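Local coordinates for protein histidinol-phosphatase (Listeria monocytogenes serotype 4b str. H7858, PDB 6NLR) that probably catalyses the hydrolysis of L-histidinol phosphate to histidinol and phosphate in histidine biosynthesis, using a trinuclear metal centre, at residues E143-F148 and E153-A158; E56-A61 and L122-G127; K206-L211 and V243-E248; F223-L228 and G234-P239. One frame throughout, in Å; residues are numbered along the deposited sequence.

Interaction 1 (E143-F148 and E153-A158)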
loop_
_atom_site.group_PDB
_atom_site.type_symbol
_atom_site.label_atom_id
_atom_site.label_comp_id
_atom_site.label_asym_id
_atom_site.label_seq_id
_atom_site.Cartn_x
_atom_site.Cartn_y
_atom_site.Cartn_z
ATOM N N GLU A 143 17.532 -1.511 -11.925
ATOM C CA GLU A 143 17.664 -1.236 -13.380
ATOM C C GLU A 143 16.630 -0.191 -13.795
ATOM O O GLU A 143 16.962 0.643 -14.612
ATOM C CB GLU A 143 17.529 -2.525 -14.185
ATOM C CG GLU A 143 18.787 -3.360 -14.089
ATOM C CD GLU A 143 18.633 -4.829 -14.440
ATOM O OE1 GLU A 143 17.666 -5.170 -15.168
ATOM O OE2 GLU A 143 19.505 -5.622 -14.010
ATOM N N GLY A 144 15.434 -0.239 -13.228
ATOM C CA GLY A 144 14.317 0.595 -13.676
ATOM C C GLY A 144 14.330 1.978 -13.060
ATOM O O GLY A 144 13.944 2.937 -13.752
ATOM N N ILE A 145 14.672 2.068 -11.777
ATOM C CA ILE A 145 14.416 3.296 -10.963
ATOM C C ILE A 145 15.724 3.836 -10.379
ATOM O O ILE A 145 16.036 5.015 -10.644
ATOM C CB ILE A 145 13.328 3.039 -9.924
ATOM C CG1 ILE A 145 11.975 2.948 -10.623
ATOM C CG2 ILE A 145 13.338 4.102 -8.817
ATOM C CD1 ILE A 145 10.837 2.398 -9.771
ATOM N N VAL A 146 16.501 3.029 -9.663
ATOM C CA VAL A 146 17.700 3.575 -8.959
ATOM C C VAL A 146 18.678 4.148 -9.997
ATOM O O VAL A 146 19.109 5.327 -9.849
ATOM C CB VAL A 146 18.344 2.528 -8.041
ATOM C CG1 VAL A 146 19.626 3.079 -7.429
ATOM C CG2 VAL A 146 17.351 2.097 -6.948
ATOM N N GLN A 147 19.033 3.360 -11.002
ATOM C CA GLN A 147 19.966 3.789 -12.064
ATOM C C GLN A 147 19.357 4.968 -12.841
ATOM O O GLN A 147 20.116 5.857 -13.234
ATOM C CB GLN A 147 20.325 2.599 -12.947
ATOM C CG GLN A 147 21.340 1.676 -12.285
ATOM C CD GLN A 147 21.697 0.493 -13.153
ATOM O OE1 GLN A 147 22.650 -0.231 -12.886
ATOM N NE2 GLN A 147 20.976 0.328 -14.245
ATOM N N PHE A 148 18.044 4.979 -13.051
ATOM C CA PHE A 148 17.357 6.054 -13.806
ATOM C C PHE A 148 17.508 7.385 -13.060
ATOM O O PHE A 148 17.838 8.397 -13.744
ATOM C CB PHE A 148 15.881 5.717 -14.034
ATOM C CG PHE A 148 15.123 6.712 -14.874
ATOM C CD1 PHE A 148 15.210 6.684 -16.254
ATOM C CD2 PHE A 148 14.275 7.635 -14.280
ATOM C CE1 PHE A 148 14.479 7.582 -17.020
ATOM C CE2 PHE A 148 13.548 8.538 -15.044
ATOM C CZ PHE A 148 13.649 8.510 -16.414
ATOM N N GLU A 153 19.359 7.380 -2.998
ATOM C CA GLU A 153 18.779 8.606 -2.388
ATOM C C GLU A 153 17.916 9.341 -3.430
ATOM O O GLU A 153 16.806 9.829 -3.086
ATOM C CB GLU A 153 19.868 9.518 -1.814
ATOM C CG GLU A 153 19.265 10.775 -1.233
ATOM C CD GLU A 153 20.204 11.827 -0.689
ATOM O OE1 GLU A 153 21.423 11.575 -0.686
ATOM O OE2 GLU A 153 19.690 12.886 -0.231
ATOM N N GLN A 154 18.423 9.475 -4.653
ATOM C CA GLN A 154 17.661 10.143 -5.743
ATOM C C GLN A 154 16.339 9.380 -5.969
ATOM O O GLN A 154 15.311 10.027 -6.193
ATOM C CB GLN A 154 18.507 10.240 -7.005
ATOM C CG GLN A 154 19.687 11.199 -6.881
ATOM C CD GLN A 154 20.975 10.489 -6.531
ATOM O OE1 GLN A 154 20.997 9.511 -5.801
ATOM N NE2 GLN A 154 22.083 10.949 -7.086
ATOM N N ALA A 155 16.361 8.046 -5.885
ATOM C CA ALA A 155 15.160 7.188 -5.986
ATOM C C ALA A 155 14.210 7.475 -4.820
ATOM O O ALA A 155 12.981 7.570 -5.091
ATOM C CB ALA A 155 15.533 5.730 -6.044
ATOM N N GLN A 156 14.746 7.630 -3.596
ATOM C CA GLN A 156 13.935 7.959 -2.396
ATOM C C GLN A 156 13.188 9.272 -2.676
ATOM O O GLN A 156 11.969 9.366 -2.401
ATOM C CB GLN A 156 14.781 8.159 -1.134
ATOM C CG GLN A 156 15.341 6.891 -0.534
ATOM C CD GLN A 156 16.311 7.171 0.589
ATOM O OE1 GLN A 156 17.224 7.983 0.460
ATOM N NE2 GLN A 156 16.131 6.487 1.705
ATOM N N LEU A 157 13.909 10.268 -3.181
ATOM C CA LEU A 157 13.327 11.622 -3.337
ATOM C C LEU A 157 12.288 11.605 -4.469
ATOM O O LEU A 157 11.240 12.270 -4.316
ATOM C CB LEU A 157 14.453 12.630 -3.579
ATOM C CG LEU A 157 15.336 12.867 -2.361
ATOM C CD1 LEU A 157 16.615 13.585 -2.721
ATOM C CD2 LEU A 157 14.558 13.637 -1.331
ATOM N N ALA A 158 12.529 10.852 -5.549
ATOM C CA ALA A 158 11.528 10.727 -6.639
ATOM C C ALA A 158 10.272 10.011 -6.104
ATOM O O ALA A 158 9.137 10.424 -6.405
ATOM C CB ALA A 158 12.124 10.002 -7.790
#

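Interaction 2 (E56-A61 and L122-G127). With MN (manganese (II) ion), chain E.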
loop_
_atom_site.group_PDB
_atom_site.type_symbol
_atom_site.label_atom_id
_atom_site.label_comp_id
_atom_site.label_asym_id
_atom_site.label_seq_id
_atom_site.Cartn_x
_atom_site.Cartn_y
_atom_site.Cartn_z
ATOM N N GLU A 56 5.759 -9.205 -15.641
ATOM C CA GLU A 56 5.032 -9.874 -14.527
ATOM C C GLU A 56 4.626 -8.849 -13.463
ATOM O O GLU A 56 3.557 -9.011 -12.856
ATOM C CB GLU A 56 5.905 -10.992 -13.956
ATOM C CG GLU A 56 5.255 -11.785 -12.835
ATOM C CD GLU A 56 6.083 -13.009 -12.414
ATOM O OE1 GLU A 56 6.775 -13.590 -13.291
ATOM O OE2 GLU A 56 6.066 -13.367 -11.206
ATOM N N ALA A 57 5.406 -7.793 -13.255
ATOM C CA ALA A 57 5.052 -6.736 -12.278
ATOM C C ALA A 57 3.729 -6.093 -12.698
ATOM O O ALA A 57 3.033 -5.592 -11.849
ATOM C CB ALA A 57 6.156 -5.715 -12.189
ATOM N N VAL A 58 3.418 -6.089 -13.993
ATOM C CA VAL A 58 2.218 -5.395 -14.529
ATOM C C VAL A 58 1.097 -6.416 -14.707
ATOM O O VAL A 58 -0.009 -6.126 -14.247
ATOM C CB VAL A 58 2.558 -4.689 -15.855
ATOM C CG1 VAL A 58 1.334 -4.002 -16.441
ATOM C CG2 VAL A 58 3.714 -3.713 -15.668
ATOM N N THR A 59 1.362 -7.571 -15.343
ATOM C CA THR A 59 0.303 -8.578 -15.654
ATOM C C THR A 59 -0.277 -9.141 -14.357
ATOM O O THR A 59 -1.437 -9.510 -14.324
ATOM C CB THR A 59 0.812 -9.740 -16.514
ATOM O OG1 THR A 59 1.900 -10.311 -15.797
ATOM C CG2 THR A 59 1.262 -9.328 -17.897
ATOM N N THR A 60 0.527 -9.173 -13.307
ATOM C CA THR A 60 0.260 -9.863 -12.019
ATOM C C THR A 60 -0.198 -8.833 -10.974
ATOM O O THR A 60 -0.594 -9.256 -9.879
ATOM C CB THR A 60 1.564 -10.630 -11.754
ATOM O OG1 THR A 60 1.320 -12.016 -11.984
ATOM C CG2 THR A 60 2.217 -10.316 -10.447
ATOM N N ALA A 61 -0.156 -7.530 -11.297
ATOM C CA ALA A 61 -0.384 -6.436 -10.326
ATOM C C ALA A 61 -1.794 -6.531 -9.734
ATOM O O ALA A 61 -1.948 -6.293 -8.530
ATOM C CB ALA A 61 -0.159 -5.091 -10.976
ATOM N N LEU A 122 1.348 4.219 -3.805
ATOM C CA LEU A 122 2.267 4.417 -4.954
ATOM C C LEU A 122 3.139 3.159 -5.137
ATOM O O LEU A 122 3.950 2.840 -4.222
ATOM C CB LEU A 122 3.100 5.671 -4.693
ATOM C CG LEU A 122 4.030 6.068 -5.829
ATOM C CD1 LEU A 122 3.228 6.590 -7.022
ATOM C CD2 LEU A 122 5.041 7.078 -5.345
ATOM N N HIS A 123 3.044 2.519 -6.305
ATOM C CA HIS A 123 3.795 1.274 -6.645
ATOM C C HIS A 123 4.636 1.449 -7.915
ATOM O O HIS A 123 5.505 0.590 -8.151
ATOM C CB HIS A 123 2.859 0.073 -6.847
ATOM C CG HIS A 123 2.060 -0.325 -5.650
ATOM N ND1 HIS A 123 0.677 -0.362 -5.680
ATOM C CD2 HIS A 123 2.415 -0.689 -4.401
ATOM C CE1 HIS A 123 0.220 -0.739 -4.499
ATOM N NE2 HIS A 123 1.256 -0.919 -3.698
ATOM N N PHE A 124 4.386 2.486 -8.713
ATOM C CA PHE A 124 5.033 2.689 -10.031
ATOM C C PHE A 124 5.536 4.131 -10.139
ATOM O O PHE A 124 4.821 5.074 -9.747
ATOM C CB PHE A 124 4.054 2.405 -11.168
ATOM C CG PHE A 124 3.576 0.979 -11.266
ATOM C CD1 PHE A 124 4.325 0.030 -11.940
ATOM C CD2 PHE A 124 2.352 0.606 -10.717
ATOM C CE1 PHE A 124 3.867 -1.276 -12.045
ATOM C CE2 PHE A 124 1.908 -0.701 -10.805
ATOM C CZ PHE A 124 2.668 -1.638 -11.464
ATOM N N LEU A 125 6.743 4.288 -10.665
ATOM C CA LEU A 125 7.342 5.594 -11.026
ATOM C C LEU A 125 7.790 5.536 -12.472
ATOM O O LEU A 125 8.068 4.438 -12.978
ATOM C CB LEU A 125 8.595 5.828 -10.180
ATOM C CG LEU A 125 8.389 6.301 -8.764
ATOM C CD1 LEU A 125 9.750 6.395 -8.077
ATOM C CD2 LEU A 125 7.661 7.633 -8.763
ATOM N N GLU A 126 7.909 6.701 -13.091
ATOM C CA GLU A 126 8.610 6.835 -14.389
ATOM C C GLU A 126 10.036 6.309 -14.206
ATOM O O GLU A 126 10.700 6.699 -13.213
ATOM C CB GLU A 126 8.611 8.284 -14.874
ATOM C CG GLU A 126 9.720 8.541 -15.866
ATOM C CD GLU A 126 9.507 9.711 -16.796
ATOM O OE1 GLU A 126 8.596 10.537 -16.507
ATOM O OE2 GLU A 126 10.242 9.785 -17.797
ATOM N N GLY A 127 10.486 5.461 -15.121
ATOM C CA GLY A 127 11.849 4.920 -15.088
ATOM C C GLY A 127 12.340 4.616 -16.474
ATOM O O GLY A 127 11.815 5.192 -17.454
HETATM MN MN MN E . 1.005 -1.892 -1.870
HETATM O O HOH W 1 3.213 -2.611 -1.855
HETATM O O HOH W 2 0.572 -2.930 -0.464
#

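Interaction 3 (K206-L211 and V243-E248)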
loop_
_atom_site.group_PDB
_atom_site.type_symbol
_atom_site.label_atom_id
_atom_site.label_comp_id
_atom_site.label_asym_id
_atom_site.label_seq_id
_atom_site.Cartn_x
_atom_site.Cartn_y
_atom_site.Cartn_z
ATOM N N LYS A 206 11.610 16.264 3.119
ATOM C CA LYS A 206 10.513 15.785 2.251
ATOM C C LYS A 206 9.481 15.033 3.105
ATOM O O LYS A 206 8.267 15.227 2.870
ATOM C CB LYS A 206 11.062 14.933 1.107
ATOM C CG LYS A 206 11.000 15.597 -0.264
ATOM C CD LYS A 206 9.644 15.478 -0.959
ATOM C CE LYS A 206 9.686 15.815 -2.443
ATOM N NZ LYS A 206 10.855 15.180 -3.125
ATOM N N PHE A 207 9.912 14.187 4.046
ATOM C CA PHE A 207 8.979 13.495 4.968
ATOM C C PHE A 207 8.207 14.539 5.805
ATOM O O PHE A 207 6.998 14.371 5.994
ATOM C CB PHE A 207 9.700 12.472 5.835
ATOM C CG PHE A 207 9.807 11.095 5.230
ATOM C CD1 PHE A 207 8.673 10.341 4.950
ATOM C CD2 PHE A 207 11.048 10.519 5.011
ATOM C CE1 PHE A 207 8.771 9.047 4.453
ATOM C CE2 PHE A 207 11.151 9.230 4.508
ATOM C CZ PHE A 207 10.011 8.492 4.228
ATOM N N ARG A 208 8.862 15.596 6.269
ATOM C CA ARG A 208 8.202 16.616 7.134
ATOM C C ARG A 208 7.110 17.314 6.319
ATOM O O ARG A 208 6.005 17.499 6.860
ATOM C CB ARG A 208 9.207 17.624 7.698
ATOM C CG ARG A 208 9.995 17.056 8.873
ATOM C CD ARG A 208 10.729 18.083 9.717
ATOM N NE ARG A 208 11.755 18.722 8.905
ATOM C CZ ARG A 208 13.024 18.315 8.791
ATOM N NH1 ARG A 208 13.473 17.255 9.444
ATOM N NH2 ARG A 208 13.852 18.977 7.999
ATOM N N VAL A 209 7.411 17.648 5.063
ATOM C CA VAL A 209 6.445 18.324 4.148
ATOM C C VAL A 209 5.254 17.378 3.949
ATOM O O VAL A 209 4.099 17.839 4.088
ATOM C CB VAL A 209 7.117 18.728 2.819
ATOM C CG1 VAL A 209 6.102 19.086 1.736
ATOM C CG2 VAL A 209 8.079 19.892 3.037
ATOM N N ILE A 210 5.523 16.099 3.656
ATOM C CA ILE A 210 4.462 15.068 3.435
ATOM C C ILE A 210 3.601 14.950 4.690
ATOM O O ILE A 210 2.353 14.957 4.536
ATOM C CB ILE A 210 5.074 13.717 3.019
ATOM C CG1 ILE A 210 5.520 13.746 1.555
ATOM C CG2 ILE A 210 4.131 12.562 3.301
ATOM C CD1 ILE A 210 6.428 12.594 1.199
ATOM N N LEU A 211 4.203 14.890 5.886
ATOM C CA LEU A 211 3.394 14.677 7.121
ATOM C C LEU A 211 2.535 15.917 7.402
ATOM O O LEU A 211 1.365 15.716 7.788
ATOM C CB LEU A 211 4.294 14.322 8.304
ATOM C CG LEU A 211 4.995 12.967 8.167
ATOM C CD1 LEU A 211 5.907 12.723 9.348
ATOM C CD2 LEU A 211 3.978 11.826 8.019
ATOM N N VAL A 243 7.292 7.560 12.277
ATOM C CA VAL A 243 6.126 7.265 13.144
ATOM C C VAL A 243 6.054 8.327 14.250
ATOM O O VAL A 243 4.960 8.840 14.507
ATOM C CB VAL A 243 6.177 5.833 13.710
ATOM C CG1 VAL A 243 5.155 5.641 14.829
ATOM C CG2 VAL A 243 5.959 4.804 12.596
ATOM N N THR A 244 7.184 8.656 14.868
ATOM C CA THR A 244 7.280 9.640 15.972
ATOM C C THR A 244 6.857 11.031 15.476
ATOM O O THR A 244 6.046 11.647 16.149
ATOM C CB THR A 244 8.697 9.625 16.569
ATOM O OG1 THR A 244 8.865 8.290 17.045
ATOM C CG2 THR A 244 8.913 10.613 17.693
ATOM N N LEU A 245 7.394 11.511 14.358
ATOM C CA LEU A 245 6.969 12.806 13.760
ATOM C C LEU A 245 5.458 12.769 13.493
ATOM O O LEU A 245 4.770 13.721 13.892
ATOM C CB LEU A 245 7.747 13.099 12.480
ATOM C CG LEU A 245 9.246 13.333 12.668
ATOM C CD1 LEU A 245 9.966 13.401 11.332
ATOM C CD2 LEU A 245 9.521 14.571 13.512
ATOM N N ALA A 246 4.945 11.695 12.885
ATOM C CA ALA A 246 3.511 11.601 12.519
ATOM C C ALA A 246 2.677 11.650 13.801
ATOM O O ALA A 246 1.702 12.428 13.849
ATOM C CB ALA A 246 3.216 10.381 11.670
ATOM N N SER A 247 3.059 10.906 14.841
ATOM C CA SER A 247 2.321 10.878 16.136
ATOM C C SER A 247 2.335 12.259 16.801
ATOM O O SER A 247 1.284 12.658 17.333
ATOM C CB SER A 247 2.838 9.811 17.047
ATOM O OG SER A 247 2.625 8.547 16.427
ATOM N N GLU A 248 3.462 12.959 16.776
ATOM C CA GLU A 248 3.586 14.346 17.301
ATOM C C GLU A 248 2.598 15.272 16.571
ATOM O O GLU A 248 2.073 16.180 17.210
ATOM C CB GLU A 248 5.012 14.867 17.130
ATOM C CG GLU A 248 6.006 14.335 18.142
ATOM C CD GLU A 248 7.454 14.758 17.879
ATOM O OE1 GLU A 248 7.687 15.634 16.980
ATOM O OE2 GLU A 248 8.357 14.235 18.586
#

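Interaction 4 (F223-L228 and G234-P239)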
loop_
_atom_site.group_PDB
_atom_site.type_symbol
_atom_site.label_atom_id
_atom_site.label_comp_id
_atom_site.label_asym_id
_atom_site.label_seq_id
_atom_site.Cartn_x
_atom_site.Cartn_y
_atom_site.Cartn_z
ATOM N N PHE A 223 0.195 1.794 8.774
ATOM C CA PHE A 223 1.392 1.334 9.524
ATOM C C PHE A 223 1.605 -0.113 9.083
ATOM O O PHE A 223 0.968 -1.040 9.627
ATOM C CB PHE A 223 1.242 1.471 11.040
ATOM C CG PHE A 223 2.467 1.026 11.802
ATOM C CD1 PHE A 223 2.741 -0.326 12.010
ATOM C CD2 PHE A 223 3.358 1.951 12.308
ATOM C CE1 PHE A 223 3.856 -0.735 12.717
ATOM C CE2 PHE A 223 4.490 1.538 13.003
ATOM C CZ PHE A 223 4.742 0.198 13.206
ATOM N N ASN A 224 2.452 -0.283 8.070
ATOM C CA ASN A 224 2.527 -1.530 7.274
ATOM C C ASN A 224 3.720 -2.388 7.747
ATOM O O ASN A 224 4.879 -1.933 7.666
ATOM C CB ASN A 224 2.501 -1.145 5.806
ATOM C CG ASN A 224 2.384 -2.321 4.867
ATOM O OD1 ASN A 224 3.067 -3.332 5.044
ATOM N ND2 ASN A 224 1.519 -2.178 3.871
ATOM N N THR A 225 3.442 -3.595 8.226
ATOM C CA THR A 225 4.442 -4.514 8.822
ATOM C C THR A 225 5.028 -5.472 7.785
ATOM O O THR A 225 5.976 -6.204 8.145
ATOM C CB THR A 225 3.856 -5.261 10.022
ATOM O OG1 THR A 225 2.716 -6.007 9.553
ATOM C CG2 THR A 225 3.504 -4.284 11.130
ATOM N N ALA A 226 4.576 -5.427 6.534
ATOM C CA ALA A 226 5.045 -6.368 5.485
ATOM C C ALA A 226 6.576 -6.302 5.348
ATOM O O ALA A 226 7.179 -7.334 5.102
ATOM C CB ALA A 226 4.381 -6.068 4.166
ATOM N N GLY A 227 7.161 -5.111 5.475
ATOM C CA GLY A 227 8.604 -4.881 5.293
ATOM C C GLY A 227 9.445 -5.711 6.243
ATOM O O GLY A 227 10.584 -6.095 5.846
ATOM N N LEU A 228 8.925 -6.011 7.446
ATOM C CA LEU A 228 9.637 -6.830 8.467
ATOM C C LEU A 228 9.892 -8.239 7.905
ATOM O O LEU A 228 10.848 -8.890 8.346
ATOM C CB LEU A 228 8.802 -6.902 9.755
ATOM C CG LEU A 228 8.586 -5.585 10.506
ATOM C CD1 LEU A 228 7.641 -5.804 11.683
ATOM C CD2 LEU A 228 9.915 -4.972 10.960
ATOM N N GLY A 234 13.402 -5.527 6.163
ATOM C CA GLY A 234 13.633 -5.710 7.610
ATOM C C GLY A 234 13.065 -4.570 8.448
ATOM O O GLY A 234 13.377 -4.525 9.640
ATOM N N GLU A 235 12.264 -3.673 7.856
ATOM C CA GLU A 235 11.749 -2.446 8.515
ATOM C C GLU A 235 10.228 -2.285 8.300
ATOM O O GLU A 235 9.720 -2.725 7.260
ATOM C CB GLU A 235 12.542 -1.269 7.935
ATOM C CG GLU A 235 12.375 0.017 8.705
ATOM C CD GLU A 235 12.603 -0.146 10.191
ATOM O OE1 GLU A 235 11.662 -0.655 10.914
ATOM O OE2 GLU A 235 13.724 0.205 10.616
ATOM N N THR A 236 9.537 -1.633 9.242
ATOM C CA THR A 236 8.120 -1.207 9.058
ATOM C C THR A 236 8.075 -0.063 8.048
ATOM O O THR A 236 9.065 0.672 7.906
ATOM C CB THR A 236 7.434 -0.795 10.362
ATOM O OG1 THR A 236 8.211 0.284 10.880
ATOM C CG2 THR A 236 7.331 -1.938 11.348
ATOM N N TYR A 237 6.947 0.075 7.369
ATOM C CA TYR A 237 6.655 1.244 6.513
ATOM C C TYR A 237 5.600 2.054 7.245
ATOM O O TYR A 237 4.440 1.622 7.293
ATOM C CB TYR A 237 6.121 0.854 5.121
ATOM C CG TYR A 237 6.815 -0.258 4.362
ATOM C CD1 TYR A 237 8.073 -0.097 3.813
ATOM C CD2 TYR A 237 6.171 -1.466 4.109
ATOM C CE1 TYR A 237 8.684 -1.102 3.072
ATOM C CE2 TYR A 237 6.742 -2.466 3.333
ATOM C CZ TYR A 237 8.000 -2.277 2.796
ATOM O OH TYR A 237 8.590 -3.227 2.012
ATOM N N PRO A 238 5.925 3.237 7.824
ATOM C CA PRO A 238 7.265 3.817 7.807
ATOM C C PRO A 238 8.093 3.348 9.008
ATOM O O PRO A 238 7.594 2.645 9.893
ATOM C CB PRO A 238 6.950 5.312 7.834
ATOM C CG PRO A 238 5.647 5.423 8.627
ATOM C CD PRO A 238 4.949 4.093 8.505
ATOM N N PRO A 239 9.383 3.726 9.087
ATOM C CA PRO A 239 10.200 3.467 10.271
ATOM C C PRO A 239 9.870 4.391 11.459
ATOM O O PRO A 239 9.191 5.375 11.313
ATOM C CB PRO A 239 11.632 3.717 9.799
ATOM C CG PRO A 239 11.511 4.610 8.618
ATOM C CD PRO A 239 10.126 4.427 8.039
#

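Interaction 1 (E143-F148 and E153-A158)
Ala155 meets Ile145 and Val146 through methyl groups alone, and no hydrogen bond or charge pair crosses between residues 143-148 and 153-158. The apolar evidence comes down to two approaches to a single atom: Ala155 CB lies 3.9 Å from Ile145 CG2 and 4.2 Å from Val146 CG2. Two methyls from neighbouring residues of one helix receive one methyl of the other. The branches that touch are set by the first torsions. In Ile145 (chi1 -73°) CG2 stands opposite the backbone N, while CG1 lies beside the backbone N, anti to the carbonyl carbon, and carries CD1 toward Leu125 of strand 117-127. In Val146 (chi1 175°) the same trans position is taken by CG1, so that CG2 is the branch presented to Ala155.

The backbones come close as well: the CA atoms of Val146 and Ala155 are 5.3 Å apart, a spacing that a side chain as short as alanine's permits. All three touching residues are buried, although the surface hidden between the segments is modest, at 106 Å². Tyr141 packs on both Val146 and Ala155, and Phe192 adds to the cover of Val146.

Polar interactions belong to each helix separately or lead outward. Leu157 N to Glu153 O, at 2.9 Å, is a helical bond, whereas residues 143-146 form a wider, pi-type turn. Gln156 NE2 is bonded to Gln186 OE1, on a different side of its helix from the contact. The arrangement is that of two consecutive helices, 138-149 and 152-168, joined by a short connection and packed at their junction, within the PHP domain.

Interaction 2 (E56-A61 and L122-G127)
His123 NE2 binds a manganese ion at 2.1 Å, the shortest sound polar bond here, and the next residue, Phe124, makes the contact with Ala57, Val58 and Ala61. One water also binds the manganese, at 2.3 Å; a second is modelled nearer than is usual for such a bond, so its exact place is doubtful. Glu93 and His181 bind the same ion from elsewhere in the chain. The other ring nitrogen, His123 ND1, is hydrogen-bonded to Asp95 OD1, a second-shell contact that helps fix the rotation of the imidazole.

Between the segments the meeting is rather loose van der Waals contact, made by the phenylalanine ring with aliphatic side chains and one backbone oxygen. Phe124 (chi1 -65°) has its CG opposite its own carbonyl carbon, and the ring reaches from the strand toward the short helix 56-59. Its CZ corner approaches Ala57 O at 4.0 Å and Ala61 CB at 4.5 Å, both of them at the ring edge and near its plane. Val58 CG2 comes in obliquely, 4.4 Å from Phe124 CE1. An edge-to-face partner for the same ring is Phe47.

No hydrogen bond joins the two segments. Chemically, a metal ligand and an aromatic side chain thus sit on adjacent residues: the imidazole serves the ion, while the neighbouring ring meets the 56-61 segment solely through van der Waals contact.

Interaction 3 (K206-L211 and V243-E248)
Leu211 packs on Leu245 and Ala246 where helices 201-217 and 240-248, which flank strand 220-224 in sequence, lie side by side beside a parallel sheet, consistent with the TIM-barrel-like fold of PHP proteins. Helix 201-217 leads into strand 220-224, and helix 240-248 leads into strand 253-256. The segment axes approach to 10.4 Å and their directions differ by 32°, so the helices run roughly the same way.

Underneath, strand residue Leu221 touches both Leu211 and Ala246, and Phe253 of strand 253-256 touches Ala246. At the more open margin, the aliphatic part of Arg208 contributes: its CG lies 4.4 Å from Leu245 CD1. The guanidinium end belongs to its own helix, where NH2 forms salt bridges with Glu205 and Glu201.

The two leucine side chains cross at about a right angle. Leu211 meets the base of Leu245 and not its branched end. A chi2 of 178° extends the Leu211 chain through CD1, with CD2 branching toward Ala246, and the two methyls divide the work: CD2 stands 4.0 Å from Ala246 CB, while CD1 is 3.7 Å from Leu245 CB and 3.8 Å from Ala246 N.

Interaction 4 (F223-L228 and G234-P239)
Asn224 and Tyr237 form an antiparallel hydrogen-bonded pair, a single beta bridge with two nearly straight bonds. Asn224 N donates to Tyr237 O and Tyr237 N to Asn224 O, each at 2.9 Å, with an angle at the hydrogen of at least 169°. At the other end of the contact Gly234 N donates a bent hydrogen bond of 2.9 Å to Gly227 O, from above the carbonyl plane.

Side chains fill in between. With CG anti to the backbone N (chi1 -172°), the Asn224 amide is carried alongside the tyrosine, its plane turned 70° from the ring, and OD1 sits at the ring edge, 3.7 Å from Tyr237 CD2. Gly227 fits closely: its CA makes a CA-H...O contact of 3.1 Å to Glu235 O, and its N is 3.4 Å from Tyr237 CE2. Thr236 CG2 is shared by Phe223 CZ at 3.8 Å and Leu228 CD1 at 3.9 Å.

Further out, Asn224 OD1 accepts from Ala226 N in an Asx turn, while ND2 is hydrogen-bonded to Asp222 OD2 and to OD2 of the cobalt ligand Asp258. Thr236 OG1 bonds to Pro238 O, and the Tyr237-Pro238 peptide is cis. Lys275 NZ forms a salt bridge with Glu235 OE1 and is hydrogen-bonded to Thr236 OG1. The whole is a turn-rich return after the C-terminal end of strand 220-224, consistent with the TIM-barrel-like PHP fold, in which active sites lie on that side; here Asn224 is a second-shell residue of the metal centre.

How the interactions relate
From the N terminus, interaction 2 comes first, bringing the early helix 56-59 against strand 117-127 of the mixed sheet and closing a loop of 60 residues. Interaction 1 follows in series, across a connection of only four residues; the two touch where Phe148 packs on Gly127. Interaction 3 then closes a 31-residue loop between helices 201-217 and 240-248, and interaction 4 is nested inside it, returning the chain after strand 220-224. These last two meet where Val243 packs on Phe223. Interactions 1 and 3 are linked by a probable hydrogen bond from Lys206 NZ to Leu157 O, joining helix 201-217 to helix 152-168.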